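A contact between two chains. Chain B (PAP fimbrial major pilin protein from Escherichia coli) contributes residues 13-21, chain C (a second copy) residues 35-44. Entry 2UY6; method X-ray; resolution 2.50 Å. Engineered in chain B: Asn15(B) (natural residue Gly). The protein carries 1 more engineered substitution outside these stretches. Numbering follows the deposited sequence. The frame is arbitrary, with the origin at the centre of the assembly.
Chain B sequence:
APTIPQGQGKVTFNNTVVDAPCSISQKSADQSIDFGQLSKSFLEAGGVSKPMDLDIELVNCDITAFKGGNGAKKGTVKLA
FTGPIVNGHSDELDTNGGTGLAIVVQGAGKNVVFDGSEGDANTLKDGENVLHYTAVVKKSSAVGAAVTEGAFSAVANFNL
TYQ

Chain B (13-21) FNNTVVDAP
Chain C (35-44) FGQLSKSFLE

Residues 13-18 of chain B and 35-39 of chain C pair in parallel as neighbouring strands of a sheet that crosses the boundary between two pilin copies. Their N-to-C directions differ by 24° (signed crossing angle -24°), and the axes approach to 4.5 Å. Thr16(B) pairs with Gln37(C), Val17(B) with Leu38(C) and Val18(B) with Ser39(C), with CA-CA distances of 4.6, 4.7 and 5.4 Å. Chain B keeps extended angles throughout, from -101/132 at Phe13(B) through -162/168 at Asn15(B) to -132/163 at Val18(B), then continues as a loop. Chain C enters through Phe35(C) at -81/-10 and Gly36(C) at 84/-157, is extended through Ser39(C) at -84/125, and turns into a helix at Lys40(C), -54/-48. At the angles of Gly36(C) a CB would jam against the preceding carbonyl oxygen, so glycine suits this position.

Five backbone hydrogen bonds alternate in direction. Phe35(C) N donates to Asn14(B) O at 2.8 Å, Thr16(B) N to Gly36(C) O at 2.8 Å, Leu38(C) N to Thr16(B) O at 2.6 Å, Val18(B) N to Leu38(C) O at 2.8 Å, and Lys40(C) N to Val18(B) O at 2.9 Å. Residues 14, 16 and 18 of chain B supply the bonding groups, in the alternation typical of parallel strands; at the first bond Asn14(B) O takes Phe35(C) N, while Gly36(C) N stays 4.1 Å from Asn14(B) O. CA-H...O contacts supplement them, such as Val17(B) CA to Leu38(C) O at 3.3 Å.

Side chains alternate between the sheet's faces. Val17(B) (chi1 t) and Leu38(C) (m, t) share one. There Val17(B) CG2 meets Leu43(C) CD2 of the helix at 3.9 Å, and Val17(B) CG1 lies 3.9 Å from Lys40(C) CB, so the two methyls of this branched residue pack against the first turn of the helix, which suits an apolar side chain. At the N-terminal ends of the two stretches, Phe13(B) and Phe35(C), both chi1 m, meet edge to edge, CD2 of Phe13(B) 3.8 Å from CE1 of Phe35(C). The engineered Asn15(B), chi1 p, places its CB 4.0 Å from Phe35(C) CB.

Thr16(B), Val18(B), Gln37(C) and Ser39(C) occupy the other face. Gln37(C) extends its chain (t, t, chi3 81°) along it: its CG packs 3.4 Å from Thr16(B) CG2, and its NE2 reaches 3.3 Å from Val18(B) CG1, the latter with chi1 m. The methylenes of glutamine offer apolar surface to the threonine methyl, while Thr16(B) has an off-well chi1 of -123°.

Ser39(C), chi1 t, is the helix N-cap; its OG accepts a weak bond from Phe42(C) N at 3.3 Å, answering an amide that lacks a partner in the first turn. A water also bridges the chains, accepting from Ala20(B) N at 2.8 Å and Ser41(C) N at 2.9 Å and bonding Ser39(C) OG at 3.0 Å. Lys40(C) (t, t, p, t) carries its NZ to 4.0 Å from Asp19(B) OD2, beyond a salt bridge but electrostatically favourable; Asp19(B) has chi1 t.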

ATOM      1  N   PHE B  13     -10.900 -12.864 -15.251  1.00 24.87           N
ATOM      2  CA  PHE B  13     -10.454 -11.566 -14.760  1.00 25.03           C
ATOM      3  C   PHE B  13      -9.494 -11.749 -13.597  1.00 25.35           C
ATOM      4  O   PHE B  13      -9.765 -12.520 -12.678  1.00 24.53           O
ATOM      5  CB  PHE B  13     -11.647 -10.713 -14.314  1.00 23.47           C
ATOM      6  CG  PHE B  13     -12.699 -10.534 -15.377  1.00 25.78           C
ATOM      7  CD1 PHE B  13     -13.708 -11.483 -15.547  1.00 26.16           C
ATOM      8  CD2 PHE B  13     -12.676  -9.426 -16.218  1.00 23.68           C
ATOM      9  CE1 PHE B  13     -14.677 -11.325 -16.538  1.00 27.12           C
ATOM     10  CE2 PHE B  13     -13.638  -9.259 -17.210  1.00 24.41           C
ATOM     11  CZ  PHE B  13     -14.641 -10.206 -17.373  1.00 25.86           C
ATOM     12  N   ASN B  14      -8.370 -11.044 -13.650  1.00 24.37           N
ATOM     13  CA  ASN B  14      -7.374 -11.133 -12.589  1.00 25.89           C
ATOM     14  C   ASN B  14      -6.996  -9.783 -12.003  1.00 25.66           C
ATOM     15  O   ASN B  14      -6.905  -8.777 -12.711  1.00 25.70           O
ATOM     16  CB  ASN B  14      -6.106 -11.807 -13.102  1.00 25.17           C
ATOM     17  CG  ASN B  14      -6.313 -13.262 -13.397  1.00 28.71           C
ATOM     18  OD1 ASN B  14      -6.599 -14.045 -12.494  1.00 31.36           O
ATOM     19  ND2 ASN B  14      -6.177 -13.641 -14.668  1.00 27.82           N
ATOM     20  N   ASN B  15      -6.769  -9.766 -10.697  1.00 24.15           N
ATOM     21  CA  ASN B  15      -6.371  -8.536 -10.044  1.00 25.43           C
ATOM     22  C   ASN B  15      -5.766  -8.881  -8.700  1.00 24.18           C
ATOM     23  O   ASN B  15      -5.874 -10.004  -8.228  1.00 24.10           O
ATOM     24  CB  ASN B  15      -7.573  -7.607  -9.864  1.00 24.73           C
ATOM     25  CG  ASN B  15      -8.428  -7.992  -8.680  1.00 25.12           C
ATOM     26  OD1 ASN B  15      -8.039  -7.788  -7.530  1.00 28.91           O
ATOM     27  ND2 ASN B  15      -9.598  -8.549  -8.950  1.00 22.78           N
ATOM     28  N   THR B  16      -5.133  -7.905  -8.081  1.00 23.91           N
ATOM     29  CA  THR B  16      -4.519  -8.134  -6.795  1.00 24.32           C
ATOM     30  C   THR B  16      -4.833  -6.939  -5.896  1.00 23.81           C
ATOM     31  O   THR B  16      -5.007  -5.821  -6.382  1.00 25.05           O
ATOM     32  CB  THR B  16      -3.001  -8.356  -7.008  1.00 24.52           C
ATOM     33  OG1 THR B  16      -2.634  -9.626  -6.457  1.00 27.78           O
ATOM     34  CG2 THR B  16      -2.179  -7.249  -6.399  1.00 24.13           C
ATOM     35  N   VAL B  17      -4.955  -7.174  -4.596  1.00 22.73           N
ATOM     36  CA  VAL B  17      -5.242  -6.083  -3.666  1.00 22.64           C
ATOM     37  C   VAL B  17      -4.212  -6.021  -2.538  1.00 22.76           C
ATOM     38  O   VAL B  17      -3.904  -7.027  -1.888  1.00 21.96           O
ATOM     39  CB  VAL B  17      -6.644  -6.216  -3.031  1.00 23.31           C
ATOM     40  CG1 VAL B  17      -6.887  -5.049  -2.082  1.00 22.09           C
ATOM     41  CG2 VAL B  17      -7.711  -6.226  -4.109  1.00 23.87           C
ATOM     42  N   VAL B  18      -3.682  -4.827  -2.312  1.00 21.52           N
ATOM     43  CA  VAL B  18      -2.689  -4.632  -1.273  1.00 20.95           C
ATOM     44  C   VAL B  18      -3.037  -3.432  -0.408  1.00 22.26           C
ATOM     45  O   VAL B  18      -3.844  -2.585  -0.791  1.00 21.55           O
ATOM     46  CB  VAL B  18      -1.295  -4.376  -1.876  1.00 20.80           C
ATOM     47  CG1 VAL B  18      -0.861  -5.564  -2.714  1.00 18.28           C
ATOM     48  CG2 VAL B  18      -1.321  -3.082  -2.698  1.00 17.67           C
ATOM     49  N   ASP B  19      -2.412  -3.379   0.761  1.00 22.84           N
ATOM     50  CA  ASP B  19      -2.594  -2.286   1.694  1.00 24.20           C
ATOM     51  C   ASP B  19      -1.593  -1.222   1.238  1.00 24.71           C
ATOM     52  O   ASP B  19      -0.398  -1.497   1.123  1.00 24.98           O
ATOM     53  CB  ASP B  19      -2.257  -2.763   3.099  1.00 26.52           C
ATOM     54  CG  ASP B  19      -2.688  -1.784   4.158  1.00 27.06           C
ATOM     55  OD1 ASP B  19      -2.090  -1.802   5.253  1.00 29.61           O
ATOM     56  OD2 ASP B  19      -3.629  -1.009   3.901  1.00 29.53           O
ATOM     57  N   ALA B  20      -2.079  -0.020   0.958  1.00 24.47           N
ATOM     58  CA  ALA B  20      -1.216   1.056   0.482  1.00 27.17           C
ATOM     59  C   ALA B  20      -0.600   1.848   1.630  1.00 27.39           C
ATOM     60  O   ALA B  20      -1.207   1.981   2.688  1.00 28.14           O
ATOM     61  CB  ALA B  20      -2.014   1.997  -0.444  1.00 26.55           C
ATOM     62  N   PRO B  21       0.622   2.376   1.437  1.00 27.31           N
ATOM     63  CA  PRO B  21       1.284   3.157   2.487  1.00 28.03           C
ATOM     64  C   PRO B  21       0.606   4.519   2.517  1.00 28.98           C
ATOM     65  O   PRO B  21      -0.035   4.915   1.540  1.00 28.74           O
ATOM     66  CB  PRO B  21       2.727   3.269   2.000  1.00 28.51           C
ATOM     67  CG  PRO B  21       2.841   2.262   0.881  1.00 29.05           C
ATOM     68  CD  PRO B  21       1.486   2.275   0.253  1.00 27.71           C
TER
ATOM     69  N   PHE C  35      -6.144  -6.636 -14.262  1.00 29.98           N
ATOM     70  CA  PHE C  35      -6.294  -5.258 -13.820  1.00 28.06           C
ATOM     71  C   PHE C  35      -5.091  -4.797 -12.999  1.00 27.98           C
ATOM     72  O   PHE C  35      -4.964  -3.611 -12.695  1.00 29.09           O
ATOM     73  CB  PHE C  35      -7.565  -5.106 -12.988  1.00 27.14           C
ATOM     74  CG  PHE C  35      -8.831  -5.350 -13.757  1.00 25.95           C
ATOM     75  CD1 PHE C  35      -9.437  -6.601 -13.750  1.00 28.20           C
ATOM     76  CD2 PHE C  35      -9.427  -4.322 -14.477  1.00 25.62           C
ATOM     77  CE1 PHE C  35     -10.624  -6.823 -14.447  1.00 27.28           C
ATOM     78  CE2 PHE C  35     -10.607  -4.529 -15.177  1.00 24.67           C
ATOM     79  CZ  PHE C  35     -11.208  -5.782 -15.161  1.00 27.50           C
ATOM     80  N   GLY C  36      -4.221  -5.737 -12.633  1.00 27.72           N
ATOM     81  CA  GLY C  36      -3.038  -5.396 -11.861  1.00 25.70           C
ATOM     82  C   GLY C  36      -3.233  -5.309 -10.355  1.00 27.62           C
ATOM     83  O   GLY C  36      -4.165  -5.912  -9.804  1.00 27.18           O
ATOM     84  N   GLN C  37      -2.346  -4.553  -9.697  1.00 26.77           N
ATOM     85  CA  GLN C  37      -2.361  -4.369  -8.244  1.00 26.97           C
ATOM     86  C   GLN C  37      -3.183  -3.154  -7.822  1.00 29.01           C
ATOM     87  O   GLN C  37      -2.913  -2.030  -8.255  1.00 30.01           O
ATOM     88  CB  GLN C  37      -0.937  -4.203  -7.713  1.00 24.26           C
ATOM     89  CG  GLN C  37      -0.862  -4.170  -6.185  1.00 24.58           C
ATOM     90  CD  GLN C  37       0.537  -3.897  -5.648  1.00 24.26           C
ATOM     91  OE1 GLN C  37       0.986  -2.746  -5.598  1.00 27.26           O
ATOM     92  NE2 GLN C  37       1.234  -4.956  -5.247  1.00 21.50           N
ATOM     93  N   LEU C  38      -4.167  -3.377  -6.958  1.00 28.06           N
ATOM     94  CA  LEU C  38      -5.026  -2.295  -6.499  1.00 28.49           C
ATOM     95  C   LEU C  38      -4.915  -2.023  -5.006  1.00 28.55           C
ATOM     96  O   LEU C  38      -4.554  -2.906  -4.217  1.00 27.69           O
ATOM     97  CB  LEU C  38      -6.484  -2.606  -6.838  1.00 28.33           C
ATOM     98  CG  LEU C  38      -6.728  -2.946  -8.303  1.00 28.82           C
ATOM     99  CD1 LEU C  38      -8.110  -3.555  -8.464  1.00 29.33           C
ATOM    100  CD2 LEU C  38      -6.568  -1.700  -9.140  1.00 27.23           C
ATOM    101  N   SER C  39      -5.254  -0.788  -4.640  1.00 29.08           N
ATOM    102  CA  SER C  39      -5.228  -0.319  -3.259  1.00 28.46           C
ATOM    103  C   SER C  39      -6.504  -0.692  -2.511  1.00 29.01           C
ATOM    104  O   SER C  39      -7.607  -0.377  -2.958  1.00 30.26           O
ATOM    105  CB  SER C  39      -5.064   1.201  -3.235  1.00 27.85           C
ATOM    106  OG  SER C  39      -5.278   1.725  -1.939  1.00 30.52           O
ATOM    107  N   LYS C  40      -6.354  -1.367  -1.374  1.00 28.74           N
ATOM    108  CA  LYS C  40      -7.503  -1.742  -0.563  1.00 29.98           C
ATOM    109  C   LYS C  40      -8.316  -0.482  -0.258  1.00 31.43           C
ATOM    110  O   LYS C  40      -9.536  -0.469  -0.426  1.00 30.69           O
ATOM    111  CB  LYS C  40      -7.044  -2.394   0.746  1.00 30.86           C
ATOM    112  CG  LYS C  40      -8.182  -2.696   1.708  1.00 32.57           C
ATOM    113  CD  LYS C  40      -7.734  -3.462   2.956  1.00 34.58           C
ATOM    114  CE  LYS C  40      -6.942  -2.604   3.948  1.00 34.76           C
ATOM    115  NZ  LYS C  40      -6.597  -3.392   5.183  1.00 34.01           N
ATOM    116  N   SER C  41      -7.620   0.570   0.183  1.00 31.98           N
ATOM    117  CA  SER C  41      -8.234   1.858   0.517  1.00 31.34           C
ATOM    118  C   SER C  41      -9.086   2.416  -0.613  1.00 30.94           C
ATOM    119  O   SER C  41     -10.246   2.770  -0.411  1.00 30.90           O
ATOM    120  CB  SER C  41      -7.156   2.895   0.851  1.00 32.19           C
ATOM    121  OG  SER C  41      -6.606   2.661   2.123  1.00 36.99           O
ATOM    122  N   PHE C  42      -8.483   2.522  -1.791  1.00 28.94           N
ATOM    123  CA  PHE C  42      -9.159   3.041  -2.966  1.00 30.58           C
ATOM    124  C   PHE C  42     -10.486   2.315  -3.193  1.00 32.56           C
ATOM    125  O   PHE C  42     -11.533   2.950  -3.349  1.00 33.18           O
ATOM    126  CB  PHE C  42      -8.254   2.856  -4.175  1.00 31.05           C
ATOM    127  CG  PHE C  42      -8.860   3.296  -5.470  1.00 31.73           C
ATOM    128  CD1 PHE C  42      -8.952   4.646  -5.788  1.00 31.73           C
ATOM    129  CD2 PHE C  42      -9.291   2.356  -6.400  1.00 32.30           C
ATOM    130  CE1 PHE C  42      -9.460   5.059  -7.021  1.00 32.17           C
ATOM    131  CE2 PHE C  42      -9.803   2.758  -7.641  1.00 33.85           C
ATOM    132  CZ  PHE C  42      -9.885   4.115  -7.949  1.00 31.41           C
ATOM    133  N   LEU C  43     -10.429   0.984  -3.204  1.00 32.13           N
ATOM    134  CA  LEU C  43     -11.610   0.151  -3.412  1.00 32.70           C
ATOM    135  C   LEU C  43     -12.667   0.340  -2.326  1.00 32.74           C
ATOM    136  O   LEU C  43     -13.832   0.615  -2.620  1.00 31.63           O
ATOM    137  CB  LEU C  43     -11.204  -1.333  -3.483  1.00 32.10           C
ATOM    138  CG  LEU C  43     -10.900  -1.981  -4.845  1.00 31.57           C
ATOM    139  CD1 LEU C  43     -10.615  -0.934  -5.892  1.00 30.10           C
ATOM    140  CD2 LEU C  43      -9.720  -2.933  -4.702  1.00 29.82           C
ATOM    141  N   GLU C  44     -12.249   0.198  -1.073  1.00 33.75           N
ATOM    142  CA  GLU C  44     -13.147   0.331   0.064  1.00 36.13           C
ATOM    143  C   GLU C  44     -13.838   1.687   0.137  1.00 36.09           C
ATOM    144  O   GLU C  44     -14.925   1.795   0.696  1.00 37.80           O
ATOM    145  CB  GLU C  44     -12.383   0.079   1.363  1.00 38.20           C
ATOM    146  CG  GLU C  44     -13.264  -0.016   2.589  1.00 41.56           C
ATOM    147  CD  GLU C  44     -14.278  -1.141   2.495  1.00 44.49           C
ATOM    148  OE1 GLU C  44     -13.871  -2.288   2.214  1.00 45.98           O
ATOM    149  OE2 GLU C  44     -15.483  -0.885   2.707  1.00 46.87           O
TER
HETATM  150  O   HOH W   1      -4.788   0.656   0.833  1.00 39.66           O